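Octaprenyl-diphosphate synthase (Bacteroides thetaiotaomicron, PDB 3RMG) catalyses the magnesium-dependent chain elongation of allylic diphosphates with isopentenyl diphosphate to make geranylgeranyl diphosphate. Local coordinates at the interface of chains A and B. Residues are numbered along the deposited sequence; one frame, centred on the assembly and turned at random. Chains: chain A/B, Octaprenyl-diphosphate synthase.

Contact 1: the interface of chains A and B. Residues chain A 154, 156; chain B 33-34.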
loop_
_atom_site.group_PDB
_atom_site.type_symbol
_atom_site.label_atom_id
_atom_site.label_comp_id
_atom_site.label_asym_id
_atom_site.label_seq_id
_atom_site.Cartn_x
_atom_site.Cartn_y
_atom_site.Cartn_z
ATOM N N SER A 154 13.105 -0.671 -14.070
ATOM C CA SER A 154 13.517 0.287 -15.103
ATOM C C SER A 154 15.006 0.291 -15.464
ATOM O O SER A 154 15.440 1.069 -16.314
ATOM C CB SER A 154 13.077 1.702 -14.714
ATOM O OG SER A 154 11.670 1.778 -14.572
ATOM N N VAL A 156 18.407 0.782 -16.596
ATOM C CA VAL A 156 18.854 1.233 -17.908
ATOM C C VAL A 156 20.266 0.741 -18.204
ATOM O O VAL A 156 20.570 0.333 -19.325
ATOM C CB VAL A 156 18.823 2.769 -18.017
ATOM C CG1 VAL A 156 19.361 3.215 -19.368
ATOM C CG2 VAL A 156 17.410 3.287 -17.801
ATOM N N ALA B 33 15.160 6.275 -12.955
ATOM C CA ALA B 33 14.254 5.965 -14.054
ATOM C C ALA B 33 12.797 6.029 -13.600
ATOM O O ALA B 33 11.925 6.487 -14.339
ATOM C CB ALA B 33 14.574 4.592 -14.634
ATOM N N LEU B 34 12.544 5.569 -12.378
ATOM C CA LEU B 34 11.194 5.550 -11.816
ATOM C C LEU B 34 10.430 6.851 -12.067
ATOM O O LEU B 34 9.452 6.866 -12.813
ATOM C CB LEU B 34 11.247 5.260 -10.315
#

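Contact 2: the interface of chains A and B. Residues chain A 150, 154; chain B 34, 38, 113-114.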
loop_
_atom_site.group_PDB
_atom_site.type_symbol
_atom_site.label_atom_id
_atom_site.label_comp_id
_atom_site.label_asym_id
_atom_site.label_seq_id
_atom_site.Cartn_x
_atom_site.Cartn_y
_atom_site.Cartn_z
ATOM N N LEU A 150 11.311 -0.355 -7.914
ATOM C CA LEU A 150 10.727 0.242 -9.093
ATOM C C LEU A 150 11.867 0.638 -10.064
ATOM O O LEU A 150 11.658 0.891 -11.231
ATOM C CB LEU A 150 9.918 1.451 -8.683
ATOM C CG LEU A 150 9.203 2.173 -9.814
ATOM C CD1 LEU A 150 8.130 1.324 -10.361
ATOM C CD2 LEU A 150 8.673 3.484 -9.359
ATOM N N SER A 154 13.105 -0.671 -14.070
ATOM C CA SER A 154 13.517 0.287 -15.103
ATOM C C SER A 154 15.006 0.291 -15.464
ATOM O O SER A 154 15.440 1.069 -16.314
ATOM C CB SER A 154 13.077 1.702 -14.714
ATOM O OG SER A 154 11.670 1.778 -14.572
ATOM N N LEU B 34 12.544 5.569 -12.378
ATOM C CA LEU B 34 11.194 5.550 -11.816
ATOM C C LEU B 34 10.430 6.851 -12.067
ATOM O O LEU B 34 9.452 6.866 -12.813
ATOM C CB LEU B 34 11.247 5.260 -10.315
ATOM N N VAL B 38 6.592 7.225 -13.105
ATOM C CA VAL B 38 5.632 7.663 -12.099
ATOM C C VAL B 38 4.880 8.894 -12.579
ATOM O O VAL B 38 3.703 9.080 -12.268
ATOM C CB VAL B 38 6.333 8.036 -10.783
ATOM C CG1 VAL B 38 5.434 8.917 -9.932
ATOM C CG2 VAL B 38 6.748 6.785 -10.029
ATOM N N LEU B 113 3.752 -1.470 -8.846
ATOM C CA LEU B 113 4.920 -0.820 -8.283
ATOM C C LEU B 113 4.667 0.662 -8.088
ATOM O O LEU B 113 4.901 1.201 -7.006
ATOM C CB LEU B 113 6.122 -1.031 -9.197
ATOM C CG LEU B 113 6.539 -2.497 -9.303
ATOM C CD1 LEU B 113 7.444 -2.705 -10.513
ATOM C CD2 LEU B 113 7.222 -2.951 -8.017
ATOM N N ALA B 114 4.188 1.317 -9.142
ATOM C CA ALA B 114 3.832 2.730 -9.055
ATOM C C ALA B 114 2.804 2.922 -7.944
ATOM O O ALA B 114 3.004 3.705 -7.017
ATOM C CB ALA B 114 3.281 3.219 -10.384
#

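Contact 1: the interface of chains A and B
The methyl of B:Ala33 comes up obliquely against the methylene of A:Ser154, the two CB atoms 3.3 Å apart. That is tighter than an ordinary van der Waals approach, which suggests a snug fit at this point. The alanine methyl touches the serine through its methylene rather than its hydroxyl: A:Ser154 OG stands 4.0 Å from B:Ala33 CB. The serine torsion explains this, since OG lies anti to the carbonyl carbon and beside the backbone N (chi1 -60°), which turns the hydroxyl towards the preceding turn and leaves CB facing the alanine. The backbone carbonyl O of A:Ser154 is also 4.0 Å from B:Ala33 CB.

A looser neighbour is A:Val156, in the loop just past the helix end, whose CG2 methyl points towards B:Ala33 CB from 4.4 Å. B:Leu34 barely takes part here; its backbone N is 4.5 Å from A:Ser154 OG.

Behind these groups, A:Ser154 closes helix 132-154 and B:Ala33 immediately precedes helix 34-45 of chain B, so the end of one helix faces the beginning of another. The patch is small, burying 77 Å² in all, and appears to lie near one end of the two-fold interface. It probably serves as a close-fitting point near the edge of the homodimer typical of this synthase family.

Contact 2: the interface of chains A and B
The carbonyl O of A:Leu150, the residue whose two methyls press against B:Leu34 and B:Leu113, accepts a weak hydrogen bond from the A:Ser154 hydroxyl OG at 3.5 Å. It spans the last turn of helix 132-154 and can add only modestly to holding that turn.

Across the boundary the touching groups described here are carbon on carbon. A:Leu150 has CG anti to the backbone N (chi1 -178°), which extends the side chain away from its helix and spreads the two methyls between chain B helices 34-45 and 105-127. CD2 takes the first of these: it sits 3.3 Å from B:Leu34 CB, a tight approach, and 3.9 Å from B:Val38 CG2, one turn further along. B:Leu34 is modelled only as far as CB. The valine meets the leucine crosswise, their side chains at about a right angle. CD1 takes the other helix, 3.3 Å from B:Leu113 CB; the two leucines run past each other in opposite directions, so the methyl of one lies near the base of the other.

With an alanine in place of A:Leu150 both methyls go, which would probably open a gap between the two chain B helices and take from B:Leu34 CB, B:Val38 CG2 and B:Leu113 CB the methyl contacts just described. Beyond B:Leu113, the backbone N of B:Ala114 lies 4.1 Å from A:Leu150 CD1.

Contacts 1 and 2 are neighbouring parts of one seam, the centres of their C-alpha atoms about 7 Å apart, and both include A:Ser154 and B:Leu34. On chain A each draws on the last turn of helix 132-154, with contact 1 reaching into the loop beyond. On chain B both use the start of helix 34-45, while contact 2 alone brings in helix 105-127. Contact 2 sets one leucine side chain between two chain B helices, and contact 1 probably extends that seam past the end of helix 132-154. The two-fold symmetry repeats both with the chains exchanged, consistent with a family-type homodimer.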